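Local coordinates for fosfomycin resistance protein FosX (Mesorhizobium loti, PDB 1R9C) that catalyses the manganese-dependent hydration of the antibiotic fosfomycin, opening its epoxide ring and so conferring resistance as a homodimer of the glyoxalase (VOC) superfamily, at residues Y108-D111 and H115-E118. Residues are numbered along the deposited sequence; the frame is centred on the assembly and turned at random.
Sequences YFYD and HMFE. With MN (manganese (II) ion), chain C.
Glu118 runs alongside the ring of Tyr108, its CG resting over one face 4.0 Å from the ring centroid, a CH-pi contact at a non-hydrogen-bonded pair of the antiparallel hairpin. With CG anti to the backbone N (chi1 174°) and the chain extended beyond it, the carboxylate is carried along the tyrosine as far as the manganese, which OE1 binds at 1.9 Å. OE2 probably accepts a hydrogen bond from the hydroxyl of Ser106, a second-shell partner that helps fix the carboxylate's rotation. His69 of the same chain, His7 of the second subunit and a water complete the binding of the metal. Met116 shares this face of the sheet, making a Met-aromatic contact with SD oblique to the ring and 4.0 Å from Tyr108 CD2; the bend at chi3 brings CE to 3.4 Å from Tyr110 OH, a flexible thioether that touches both tyrosines.

On the other face, Phe117 CB sits over the Phe109 ring, 3.6 Å from CZ. The two ring planes are only 25° apart but slid past each other; greasy rings suit this side, where Phe109 also packs on Val25 and Phe26 of helix 15-26. Paired backbone bonds join the same two residues, Phe117 N reaching Phe109 O at 2.9 Å.

At the turn, Asp111 OD1 uses its syn lone pair to accept from His115 ND1 at 2.6 Å, in the imidazole plane, while OD2 takes His115 N from above the carboxylate plane. Asp113 N also donates to OD2, so a short acidic side chain ties the turn together. His115 NE2 bonds to Asn68 OD1 of the second subunit; as modelled, both ring nitrogens would be donors, consistent with a positively charged imidazole stabilised by Asp111. The hairpin thus presents a metal ligand at one end and a dimer-bridging histidine at the other.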
ATOM      1  N   TYR A 108       3.091 -15.401   2.471  1.00 20.90           N
ATOM      2  CA  TYR A 108       3.843 -14.133   2.430  1.00 22.79           C
ATOM      3  C   TYR A 108       5.012 -14.356   1.501  1.00 21.86           C
ATOM      4  O   TYR A 108       5.683 -15.364   1.607  1.00 20.71           O
ATOM      5  CB  TYR A 108       4.424 -13.751   3.790  1.00 22.92           C
ATOM      6  CG  TYR A 108       3.423 -13.519   4.882  1.00 24.80           C
ATOM      7  CD1 TYR A 108       2.929 -14.588   5.610  1.00 27.49           C
ATOM      8  CD2 TYR A 108       2.994 -12.229   5.223  1.00 26.53           C
ATOM      9  CE1 TYR A 108       2.010 -14.405   6.619  1.00 28.55           C
ATOM     10  CE2 TYR A 108       2.071 -12.043   6.279  1.00 27.42           C
ATOM     11  CZ  TYR A 108       1.579 -13.144   6.942  1.00 26.42           C
ATOM     12  OH  TYR A 108       0.686 -13.032   7.981  1.00 31.61           O
ATOM     13  N   PHE A 109       5.232 -13.412   0.599  1.00 21.30           N
ATOM     14  CA  PHE A 109       6.287 -13.519  -0.398  1.00 21.76           C
ATOM     15  C   PHE A 109       6.866 -12.111  -0.643  1.00 20.90           C
ATOM     16  O   PHE A 109       6.321 -11.124  -0.167  1.00 19.88           O
ATOM     17  CB  PHE A 109       5.751 -14.184  -1.684  1.00 20.97           C
ATOM     18  CG  PHE A 109       4.818 -13.314  -2.497  1.00 23.15           C
ATOM     19  CD1 PHE A 109       5.302 -12.499  -3.515  1.00 21.44           C
ATOM     20  CD2 PHE A 109       3.440 -13.328  -2.252  1.00 23.47           C
ATOM     21  CE1 PHE A 109       4.432 -11.687  -4.244  1.00 24.99           C
ATOM     22  CE2 PHE A 109       2.571 -12.532  -2.984  1.00 22.35           C
ATOM     23  CZ  PHE A 109       3.062 -11.722  -3.995  1.00 23.34           C
ATOM     24  N   TYR A 110       8.007 -12.040  -1.309  1.00 20.58           N
ATOM     25  CA  TYR A 110       8.671 -10.767  -1.575  1.00 20.69           C
ATOM     26  C   TYR A 110       8.725 -10.641  -3.083  1.00 20.79           C
ATOM     27  O   TYR A 110       8.893 -11.648  -3.771  1.00 20.06           O
ATOM     28  CB  TYR A 110      10.111 -10.785  -1.039  1.00 20.17           C
ATOM     29  CG  TYR A 110      10.192 -11.053   0.443  1.00 19.93           C
ATOM     30  CD1 TYR A 110      10.233 -12.353   0.915  1.00 21.20           C
ATOM     31  CD2 TYR A 110      10.149 -10.001   1.364  1.00 19.12           C
ATOM     32  CE1 TYR A 110      10.287 -12.624   2.251  1.00 22.50           C
ATOM     33  CE2 TYR A 110      10.171 -10.248   2.724  1.00 21.22           C
ATOM     34  CZ  TYR A 110      10.272 -11.573   3.158  1.00 23.23           C
ATOM     35  OH  TYR A 110      10.309 -11.862   4.481  1.00 23.57           O
ATOM     36  N   ASP A 111       8.631  -9.420  -3.609  1.00 21.25           N
ATOM     37  CA  ASP A 111       8.927  -9.223  -5.024  1.00 21.21           C
ATOM     38  C   ASP A 111      10.454  -9.115  -5.159  1.00 22.32           C
ATOM     39  O   ASP A 111      11.210  -9.630  -4.285  1.00 22.30           O
ATOM     40  CB  ASP A 111       8.212  -7.958  -5.537  1.00 20.57           C
ATOM     41  CG  ASP A 111       8.760  -6.684  -4.902  1.00 19.66           C
ATOM     42  OD1 ASP A 111       8.259  -5.606  -5.226  1.00 19.16           O
ATOM     43  OD2 ASP A 111       9.712  -6.671  -4.088  1.00 16.82           O
ATOM     44  N   HIS A 115      10.011  -5.673  -1.225  1.00 21.63           N
ATOM     45  CA  HIS A 115       8.640  -5.462  -0.772  1.00 21.38           C
ATOM     46  C   HIS A 115       8.004  -6.788  -0.365  1.00 21.21           C
ATOM     47  O   HIS A 115       8.066  -7.754  -1.132  1.00 20.56           O
ATOM     48  CB  HIS A 115       7.765  -4.863  -1.878  1.00 21.82           C
ATOM     49  CG  HIS A 115       8.312  -3.601  -2.480  1.00 20.99           C
ATOM     50  ND1 HIS A 115       8.722  -3.527  -3.794  1.00 21.86           N
ATOM     51  CD2 HIS A 115       8.434  -2.347  -1.978  1.00 23.77           C
ATOM     52  CE1 HIS A 115       9.122  -2.293  -4.064  1.00 21.67           C
ATOM     53  NE2 HIS A 115       8.972  -1.559  -2.975  1.00 21.65           N
ATOM     54  N   MET A 116       7.355  -6.810   0.802  1.00 19.56           N
ATOM     55  CA  MET A 116       6.593  -7.997   1.229  1.00 20.59           C
ATOM     56  C   MET A 116       5.110  -7.850   0.847  1.00 20.84           C
ATOM     57  O   MET A 116       4.473  -6.789   1.062  1.00 20.85           O
ATOM     58  CB  MET A 116       6.732  -8.248   2.735  1.00 20.38           C
ATOM     59  CG  MET A 116       6.170  -9.604   3.246  1.00 23.55           C
ATOM     60  SD  MET A 116       6.017  -9.665   5.066  1.00 29.90           S
ATOM     61  CE  MET A 116       7.619 -10.049   5.384  1.00 26.99           C
ATOM     62  N   PHE A 117       4.560  -8.929   0.314  1.00 20.02           N
ATOM     63  CA  PHE A 117       3.122  -9.005   0.006  1.00 19.91           C
ATOM     64  C   PHE A 117       2.565 -10.196   0.721  1.00 19.81           C
ATOM     65  O   PHE A 117       3.337 -11.087   1.111  1.00 20.52           O
ATOM     66  CB  PHE A 117       2.919  -9.193  -1.497  1.00 20.11           C
ATOM     67  CG  PHE A 117       3.266  -7.973  -2.298  1.00 20.31           C
ATOM     68  CD1 PHE A 117       4.531  -7.843  -2.874  1.00 20.92           C
ATOM     69  CD2 PHE A 117       2.346  -6.939  -2.431  1.00 24.30           C
ATOM     70  CE1 PHE A 117       4.879  -6.678  -3.590  1.00 22.67           C
ATOM     71  CE2 PHE A 117       2.665  -5.777  -3.163  1.00 23.34           C
ATOM     72  CZ  PHE A 117       3.929  -5.658  -3.740  1.00 24.47           C
ATOM     73  N   GLU A 118       1.246 -10.223   0.906  1.00 18.87           N
ATOM     74  CA  GLU A 118       0.593 -11.313   1.619  1.00 19.86           C
ATOM     75  C   GLU A 118      -0.668 -11.640   0.802  1.00 20.31           C
ATOM     76  O   GLU A 118      -1.300 -10.736   0.269  1.00 19.67           O
ATOM     77  CB  GLU A 118       0.186 -10.867   3.030  1.00 20.52           C
ATOM     78  CG  GLU A 118      -0.637 -11.927   3.789  1.00 20.57           C
ATOM     79  CD  GLU A 118      -1.041 -11.531   5.203  1.00 21.39           C
ATOM     80  OE1 GLU A 118      -0.687 -10.407   5.722  1.00 22.69           O
ATOM     81  OE2 GLU A 118      -1.699 -12.425   5.837  1.00 18.55           O
TER
HETATM   82 MN    MN C2001      -0.812  -9.410   7.370  1.00 29.54          MN
HETATM   83  O   HOH W   1      -0.796  -8.373   9.329  1.00 34.68           O